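Local coordinates for protein NAD(P)H-hydrate epimerase (Saccharomyces cerevisiae, PDB 1JZT) that catalyses the epimerisation of the R and S forms of NAD(P)HX, a hydrated, damaged form of NAD(P)H, with potassium as cofactor, so that both can be repaired, at residues C135-I140 with V170-P175; P192-S197 with T214-G219; V63-G68 with P88-P93. All coordinates share one frame; numbering follows the deposited sequence.

Interaction 1 of 3, residues C135-I140 with V170-P175; sequences CIVDAI and VSVDVP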
loop_
_atom_site.group_PDB
_atom_site.type_symbol
_atom_site.label_atom_id
_atom_site.label_comp_id
_atom_site.label_asym_id
_atom_site.label_seq_id
_atom_site.Cartn_x
_atom_site.Cartn_y
_atom_site.Cartn_z
ATOM N N CYS A 135 -8.037 4.475 -10.031
ATOM C CA CYS A 135 -6.756 4.737 -9.391
ATOM C C CYS A 135 -5.974 3.437 -9.340
ATOM O O CYS A 135 -6.535 2.348 -9.506
ATOM C CB CYS A 135 -6.943 5.276 -7.970
ATOM S SG CYS A 135 -7.522 4.044 -6.765
ATOM N N ILE A 136 -4.673 3.563 -9.111
ATOM C CA ILE A 136 -3.790 2.416 -9.050
ATOM C C ILE A 136 -3.193 2.302 -7.659
ATOM O O ILE A 136 -2.753 3.294 -7.078
ATOM C CB ILE A 136 -2.647 2.559 -10.073
ATOM C CG1 ILE A 136 -3.233 2.684 -11.479
ATOM C CG2 ILE A 136 -1.703 1.354 -9.979
ATOM C CD1 ILE A 136 -2.248 3.228 -12.506
ATOM N N VAL A 137 -3.208 1.096 -7.110
ATOM C CA VAL A 137 -2.625 0.875 -5.799
ATOM C C VAL A 137 -1.268 0.225 -6.002
ATOM O O VAL A 137 -1.158 -0.894 -6.532
ATOM C CB VAL A 137 -3.476 -0.062 -4.920
ATOM C CG1 VAL A 137 -2.762 -0.297 -3.589
ATOM C CG2 VAL A 137 -4.845 0.542 -4.688
ATOM N N ASP A 138 -0.242 0.944 -5.566
ATOM C CA ASP A 138 1.140 0.507 -5.666
ATOM C C ASP A 138 1.536 -0.272 -4.422
ATOM O O ASP A 138 1.895 0.316 -3.407
ATOM C CB ASP A 138 2.057 1.731 -5.833
ATOM C CG ASP A 138 3.515 1.413 -5.558
ATOM O OD1 ASP A 138 3.953 0.277 -5.863
ATOM O OD2 ASP A 138 4.232 2.304 -5.037
ATOM N N ALA A 139 1.457 -1.593 -4.507
ATOM C CA ALA A 139 1.827 -2.457 -3.397
ATOM C C ALA A 139 2.957 -3.382 -3.860
ATOM O O ALA A 139 2.984 -4.571 -3.523
ATOM C CB ALA A 139 0.614 -3.285 -2.945
ATOM N N ILE A 140 3.887 -2.840 -4.642
ATOM C CA ILE A 140 5.001 -3.642 -5.152
ATOM C C ILE A 140 6.028 -3.963 -4.070
ATOM O O ILE A 140 6.140 -5.118 -3.655
ATOM C CB ILE A 140 5.719 -2.951 -6.353
ATOM C CG1 ILE A 140 4.832 -2.994 -7.596
ATOM C CG2 ILE A 140 6.990 -3.709 -6.724
ATOM C CD1 ILE A 140 3.568 -2.229 -7.480
ATOM N N VAL A 170 -1.786 5.233 -5.568
ATOM C CA VAL A 170 -1.857 5.184 -4.109
ATOM C C VAL A 170 -0.762 4.213 -3.670
ATOM O O VAL A 170 -0.899 3.000 -3.870
ATOM C CB VAL A 170 -3.223 4.621 -3.631
ATOM C CG1 VAL A 170 -3.255 4.545 -2.106
ATOM C CG2 VAL A 170 -4.368 5.497 -4.156
ATOM N N SER A 171 0.316 4.734 -3.080
ATOM C CA SER A 171 1.435 3.888 -2.653
ATOM C C SER A 171 1.297 3.355 -1.240
ATOM O O SER A 171 1.033 4.109 -0.304
ATOM C CB SER A 171 2.765 4.648 -2.766
ATOM O OG SER A 171 3.149 4.818 -4.117
ATOM N N VAL A 172 1.500 2.047 -1.097
ATOM C CA VAL A 172 1.408 1.381 0.192
ATOM C C VAL A 172 2.741 1.438 0.934
ATOM O O VAL A 172 3.762 0.926 0.460
ATOM C CB VAL A 172 0.997 -0.100 0.029
ATOM C CG1 VAL A 172 0.812 -0.736 1.398
ATOM C CG2 VAL A 172 -0.292 -0.191 -0.777
ATOM N N ASP A 173 2.698 2.070 2.103
ATOM C CA ASP A 173 3.833 2.244 2.998
ATOM C C ASP A 173 4.873 3.246 2.489
ATOM O O ASP A 173 5.118 4.270 3.132
ATOM C CB ASP A 173 4.497 0.900 3.295
ATOM C CG ASP A 173 5.403 0.975 4.501
ATOM O OD1 ASP A 173 5.036 1.693 5.456
ATOM O OD2 ASP A 173 6.464 0.315 4.503
ATOM N N VAL A 174 5.486 2.936 1.353
ATOM C CA VAL A 174 6.481 3.797 0.717
ATOM C C VAL A 174 6.327 3.683 -0.798
ATOM O O VAL A 174 5.854 2.668 -1.308
ATOM C CB VAL A 174 7.942 3.399 1.099
ATOM C CG1 VAL A 174 8.203 3.696 2.560
ATOM C CG2 VAL A 174 8.185 1.922 0.805
ATOM N N PRO A 175 6.706 4.737 -1.543
ATOM C CA PRO A 175 6.597 4.702 -3.006
ATOM C C PRO A 175 7.605 3.690 -3.541
ATOM O O PRO A 175 8.796 3.783 -3.243
ATOM C CB PRO A 175 6.950 6.134 -3.418
ATOM C CG PRO A 175 6.561 6.951 -2.207
ATOM C CD PRO A 175 7.057 6.088 -1.074
HETATM O O HOH W 1 4.664 0.277 -2.499
#
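V137 and V172 form the apolar centre: their side chains cross obliquely, V137 CG1 meeting V172 CG2 at 3.7 Å. The same V172 methyl reaches A139 CB at 3.9 Å, so one branch serves two residues of the neighbouring strand. The strands, 135-139 and 170-172, run parallel, their axes 17° apart, and pair V137 with V170 and D138 with S171. V170 N donates to I136 O over 2.6 Å, V170 O receives D138 N, and D138 O receives V172 N, so D138 is held through both its backbone N and O. V137 and V170 turn to one face of the sheet, D138 and S171 to the other. On that second face D138 CG stands anti to the backbone N (chi1 164°), and the carboxylate takes the S171 hydroxyl: OG donates to the anti lone pair of OD2 at 2.9 Å. D138 OD1 is hydrogen-bonded to T176 OG1 and receives a weak bond from I140 N, so both oxygens are engaged. A water lies 2.9 Å from both D138 O and V174 O, beside the predicted potassium site of N70, D138 and T176; with further acceptors around it, it need not donate to both at once. Strand 60-65 flanks 133-139, strand 194-198 flanks 169-172, and N70 of helix 69-83 packs on A139 and V172.

Interaction 2 of 3, residues P192-S197 with T214-G219; sequences PAVLVS and THYVGG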
loop_
_atom_site.group_PDB
_atom_site.type_symbol
_atom_site.label_atom_id
_atom_site.label_comp_id
_atom_site.label_asym_id
_atom_site.label_seq_id
_atom_site.Cartn_x
_atom_site.Cartn_y
_atom_site.Cartn_z
ATOM N N PRO A 192 3.314 9.444 -6.370
ATOM C CA PRO A 192 1.986 9.055 -5.886
ATOM C C PRO A 192 1.030 10.188 -5.531
ATOM O O PRO A 192 1.436 11.207 -4.975
ATOM C CB PRO A 192 2.313 8.181 -4.683
ATOM C CG PRO A 192 3.522 8.862 -4.117
ATOM C CD PRO A 192 4.349 9.160 -5.359
ATOM N N ALA A 193 -0.247 10.001 -5.858
ATOM C CA ALA A 193 -1.268 10.991 -5.528
ATOM C C ALA A 193 -1.577 10.824 -4.044
ATOM O O ALA A 193 -1.990 11.767 -3.363
ATOM C CB ALA A 193 -2.530 10.755 -6.364
ATOM N N VAL A 194 -1.364 9.611 -3.545
ATOM C CA VAL A 194 -1.609 9.307 -2.139
ATOM C C VAL A 194 -0.525 8.371 -1.605
ATOM O O VAL A 194 -0.112 7.428 -2.287
ATOM C CB VAL A 194 -2.978 8.595 -1.932
ATOM C CG1 VAL A 194 -3.222 8.352 -0.442
ATOM C CG2 VAL A 194 -4.105 9.436 -2.527
ATOM N N LEU A 195 -0.060 8.638 -0.390
ATOM C CA LEU A 195 0.925 7.776 0.252
ATOM C C LEU A 195 0.300 7.316 1.555
ATOM O O LEU A 195 -0.152 8.131 2.351
ATOM C CB LEU A 195 2.226 8.529 0.549
ATOM C CG LEU A 195 3.238 7.756 1.406
ATOM C CD1 LEU A 195 3.704 6.500 0.670
ATOM C CD2 LEU A 195 4.426 8.654 1.731
ATOM N N VAL A 196 0.247 6.007 1.764
ATOM C CA VAL A 196 -0.315 5.477 2.995
ATOM C C VAL A 196 0.805 4.807 3.764
ATOM O O VAL A 196 1.151 3.652 3.495
ATOM C CB VAL A 196 -1.426 4.435 2.739
ATOM C CG1 VAL A 196 -1.983 3.933 4.073
ATOM C CG2 VAL A 196 -2.537 5.043 1.894
ATOM N N SER A 197 1.399 5.552 4.694
ATOM C CA SER A 197 2.475 5.014 5.513
ATOM C C SER A 197 1.849 4.008 6.472
ATOM O O SER A 197 0.734 4.211 6.952
ATOM C CB SER A 197 3.160 6.135 6.304
ATOM O OG SER A 197 3.848 7.028 5.433
ATOM N N THR A 214 -1.360 13.357 -1.006
ATOM C CA THR A 214 -2.050 13.395 0.275
ATOM C C THR A 214 -1.392 12.281 1.102
ATOM O O THR A 214 -1.191 11.175 0.597
ATOM C CB THR A 214 -3.559 13.121 0.116
ATOM O OG1 THR A 214 -4.147 14.140 -0.700
ATOM C CG2 THR A 214 -4.244 13.123 1.476
ATOM N N HIS A 215 -1.055 12.573 2.356
ATOM C CA HIS A 215 -0.380 11.605 3.219
ATOM C C HIS A 215 -1.255 11.093 4.363
ATOM O O HIS A 215 -1.830 11.868 5.134
ATOM C CB HIS A 215 0.903 12.237 3.795
ATOM C CG HIS A 215 1.839 11.261 4.449
ATOM N ND1 HIS A 215 2.882 11.667 5.259
ATOM C CD2 HIS A 215 1.920 9.909 4.389
ATOM C CE1 HIS A 215 3.563 10.609 5.666
ATOM N NE2 HIS A 215 3.000 9.529 5.151
ATOM N N TYR A 216 -1.344 9.771 4.448
ATOM C CA TYR A 216 -2.093 9.078 5.489
ATOM C C TYR A 216 -1.154 8.099 6.183
ATOM O O TYR A 216 -0.179 7.619 5.590
ATOM C CB TYR A 216 -3.234 8.247 4.894
ATOM C CG TYR A 216 -4.415 9.004 4.330
ATOM C CD1 TYR A 216 -5.401 9.517 5.167
ATOM C CD2 TYR A 216 -4.584 9.140 2.954
ATOM C CE1 TYR A 216 -6.539 10.143 4.648
ATOM C CE2 TYR A 216 -5.713 9.761 2.422
ATOM C CZ TYR A 216 -6.685 10.257 3.277
ATOM O OH TYR A 216 -7.804 10.846 2.753
ATOM N N VAL A 217 -1.444 7.804 7.446
ATOM C CA VAL A 217 -0.674 6.810 8.182
ATOM C C VAL A 217 -1.719 5.788 8.628
ATOM O O VAL A 217 -2.844 6.156 8.979
ATOM C CB VAL A 217 0.049 7.393 9.429
ATOM C CG1 VAL A 217 -0.949 7.880 10.464
ATOM C CG2 VAL A 217 0.961 6.332 10.025
ATOM N N GLY A 218 -1.351 4.511 8.586
ATOM C CA GLY A 218 -2.270 3.449 8.962
ATOM C C GLY A 218 -1.603 2.403 9.832
ATOM O O GLY A 218 -0.400 2.471 10.078
ATOM N N GLY A 219 -2.381 1.431 10.298
ATOM C CA GLY A 219 -1.830 0.402 11.164
ATOM C C GLY A 219 -2.004 0.851 12.602
ATOM O O GLY A 219 -1.036 1.187 13.284
#
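S197 and H215 meet through a short hydrogen bond, S197 OG to H215 NE2 at 2.7 Å, in which either could be the donor. OG lies near the plane of the imidazole, at its edge, and L195 O approaches that edge too, 3.4 Å from H215 CD2. With H215 CG anti to the backbone N (chi1 -167°), the side chain starts out on the same face as L195 and S197. L195 lies side by side with the ring, pointing the same way, its CD2 3.8 Å from H215 NE2, so the polar pair has an aliphatic neighbour. L195, S197, H215 and V217 share one face of the sheet; V194, V196, T214 and Y216 lie on the opposite one, where V194 CG1 touches the phenol rim near the ring plane, 3.7 Å from Y216 CD2. Between the strands runs a parallel ladder of five backbone bonds: T214 N to A193 O, L195 N to T214 O, Y216 N to L195 O, S197 N to Y216 O, and G218 N to S197 O at 2.7 Å. The two strand axes lie 21° from parallel, and the last two bonds are more bent than the rest, with N-H...O angles near 146°. In the next shell the Y216 hydroxyl hydrogen-bonds Q46 of helix 28-46, which also packs on V194 and T214, while P201 and I208 touch H215. These are neighbouring parallel strands of a Rossmann-like sheet, but no helix lies in the 16 residues joining the segments, unlike a classical beta-alpha-beta crossover; the next strand beyond, 243-245, runs antiparallel.

Interaction 3 of 3, residues V63-G68 with P88-P93; sequences VIAGPG and PVVFYP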
loop_
_atom_site.group_PDB
_atom_site.type_symbol
_atom_site.label_atom_id
_atom_site.label_comp_id
_atom_site.label_asym_id
_atom_site.label_seq_id
_atom_site.Cartn_x
_atom_site.Cartn_y
_atom_site.Cartn_z
ATOM N N VAL A 63 -4.897 -2.890 -8.519
ATOM C CA VAL A 63 -3.956 -3.199 -7.442
ATOM C C VAL A 63 -2.800 -4.069 -7.929
ATOM O O VAL A 63 -3.010 -5.200 -8.368
ATOM C CB VAL A 63 -4.674 -3.945 -6.290
ATOM C CG1 VAL A 63 -3.704 -4.235 -5.157
ATOM C CG2 VAL A 63 -5.852 -3.115 -5.792
ATOM N N ILE A 64 -1.578 -3.546 -7.839
ATOM C CA ILE A 64 -0.396 -4.296 -8.264
ATOM C C ILE A 64 0.332 -4.804 -7.021
ATOM O O ILE A 64 0.879 -4.024 -6.241
ATOM C CB ILE A 64 0.555 -3.417 -9.109
ATOM C CG1 ILE A 64 -0.245 -2.735 -10.232
ATOM C CG2 ILE A 64 1.665 -4.280 -9.710
ATOM C CD1 ILE A 64 0.587 -1.818 -11.135
ATOM N N ALA A 65 0.339 -6.122 -6.848
ATOM C CA ALA A 65 0.956 -6.744 -5.681
ATOM C C ALA A 65 2.350 -7.319 -5.903
ATOM O O ALA A 65 2.565 -8.115 -6.820
ATOM C CB ALA A 65 0.023 -7.833 -5.137
ATOM N N GLY A 66 3.286 -6.914 -5.043
ATOM C CA GLY A 66 4.655 -7.392 -5.122
ATOM C C GLY A 66 4.761 -8.798 -4.550
ATOM O O GLY A 66 3.774 -9.327 -4.033
ATOM N N PRO A 67 5.948 -9.422 -4.604
ATOM C CA PRO A 67 6.157 -10.779 -4.094
ATOM C C PRO A 67 6.360 -10.920 -2.585
ATOM O O PRO A 67 6.547 -12.031 -2.091
ATOM C CB PRO A 67 7.374 -11.238 -4.882
ATOM C CG PRO A 67 8.212 -9.992 -4.893
ATOM C CD PRO A 67 7.201 -8.872 -5.163
ATOM N N GLY A 68 6.331 -9.810 -1.851
ATOM C CA GLY A 68 6.534 -9.905 -0.418
ATOM C C GLY A 68 5.407 -9.330 0.419
ATOM O O GLY A 68 4.251 -9.306 0.003
ATOM N N PRO A 88 -12.238 -3.719 -7.703
ATOM C CA PRO A 88 -10.802 -3.998 -7.695
ATOM C C PRO A 88 -10.355 -5.112 -8.635
ATOM O O PRO A 88 -11.063 -6.098 -8.836
ATOM C CB PRO A 88 -10.531 -4.326 -6.228
ATOM C CG PRO A 88 -11.791 -5.020 -5.813
ATOM C CD PRO A 88 -12.877 -4.180 -6.455
ATOM N N VAL A 89 -9.176 -4.915 -9.222
ATOM C CA VAL A 89 -8.544 -5.881 -10.112
ATOM C C VAL A 89 -7.091 -5.973 -9.653
ATOM O O VAL A 89 -6.387 -4.960 -9.576
ATOM C CB VAL A 89 -8.571 -5.424 -11.592
ATOM C CG1 VAL A 89 -7.738 -6.374 -12.446
ATOM C CG2 VAL A 89 -9.999 -5.393 -12.103
ATOM N N VAL A 90 -6.649 -7.186 -9.344
ATOM C CA VAL A 90 -5.290 -7.405 -8.872
ATOM C C VAL A 90 -4.345 -7.986 -9.918
ATOM O O VAL A 90 -4.695 -8.935 -10.626
ATOM C CB VAL A 90 -5.272 -8.363 -7.654
ATOM C CG1 VAL A 90 -3.833 -8.680 -7.261
ATOM C CG2 VAL A 90 -6.018 -7.735 -6.483
ATOM N N PHE A 91 -3.151 -7.399 -9.997
ATOM C CA PHE A 91 -2.083 -7.854 -10.888
ATOM C C PHE A 91 -1.034 -8.395 -9.921
ATOM O O PHE A 91 -0.431 -7.641 -9.144
ATOM C CB PHE A 91 -1.526 -6.689 -11.717
ATOM C CG PHE A 91 -0.378 -7.071 -12.620
ATOM C CD1 PHE A 91 -0.348 -8.311 -13.251
ATOM C CD2 PHE A 91 0.661 -6.176 -12.859
ATOM C CE1 PHE A 91 0.702 -8.656 -14.110
ATOM C CE2 PHE A 91 1.720 -6.507 -13.717
ATOM C CZ PHE A 91 1.737 -7.751 -14.342
ATOM N N TYR A 92 -0.853 -9.713 -9.952
ATOM C CA TYR A 92 0.070 -10.424 -9.061
ATOM C C TYR A 92 1.048 -11.223 -9.921
ATOM O O TYR A 92 0.915 -12.436 -10.048
ATOM C CB TYR A 92 -0.756 -11.374 -8.177
ATOM C CG TYR A 92 -0.100 -11.846 -6.897
ATOM C CD1 TYR A 92 1.043 -11.223 -6.392
ATOM C CD2 TYR A 92 -0.673 -12.876 -6.145
ATOM C CE1 TYR A 92 1.594 -11.613 -5.170
ATOM C CE2 TYR A 92 -0.135 -13.267 -4.921
ATOM C CZ TYR A 92 0.994 -12.632 -4.440
ATOM O OH TYR A 92 1.515 -12.992 -3.217
ATOM N N PRO A 93 2.051 -10.548 -10.509
ATOM C CA PRO A 93 3.066 -11.162 -11.375
ATOM C C PRO A 93 3.960 -12.246 -10.766
ATOM O O PRO A 93 4.088 -13.334 -11.335
ATOM C CB PRO A 93 3.863 -9.957 -11.866
ATOM C CG PRO A 93 3.786 -9.022 -10.709
ATOM C CD PRO A 93 2.329 -9.113 -10.324
HETATM O O HOH W 2 3.075 -11.157 -2.022
#
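Y92 and G66 share a water that three groups grip: Y92 OH donates to it over 2.7 Å, and it donates in turn to G66 O at 2.8 Å and G68 O at 3.0 Å. The phenol is thereby tied to the loop after strand 60-65. The ring edge also meets the end of the strand and the start of the loop: G66 O is 3.4 Å from Y92 CE1, and A65 O is near CD1, both close to the ring plane. Y92 CG is anti to the backbone N (chi1 -160°), which sends the side chain off beside the carbonyl carbon; A65 CB lies 3.8 Å from Y92 CD1. Behind this, the strands bond in parallel register, V63 with V90 and I64 with F91: V63 N donates to V89 O, F91 N to V63 O at 2.7 Å, and A65 N to F91 O. I64 and F91 point the same way on one face, I64 CG2 being 3.8 Å from F91 CD2. P93 CD sits over the centre of the F91 ring, 3.9 Å above its plane; W124 also stacks with F91. V63 and V90 share the opposite face, where V90 packs on helix 69-83, a helix that A65 and Y92 also touch. G68 is its N-cap residue. Strand 60-65, helix 69-83 and strand 88-91 form a beta-alpha-beta unit; its glycine-bearing turn is consistent with a Rossmann-type nucleotide site, and the predicted NADPHX-binding residues N69 to D73 begin the helix.

Overall arrangement
All three contacts are parallel strand pairs of one sheet, and all are buried, though interactions 2 and 3 include some partly exposed residues. Interaction 1 is the most central and is joined to both others by probable backbone hydrogen bonds: A139 O to G66 N and V137 O to I64 N toward interaction 3, S171 N to V194 O and D173 N to V196 O toward interaction 2. Interactions 2 and 3 do not touch, their nearest atoms being about 12 Å apart. Chemistry follows place: a carboxylate by the predicted potassium site in interaction 1, a serine-histidine pair in 2, and a water-bridged tyrosine near the predicted NADPHX-binding start of helix 69-83 in 3.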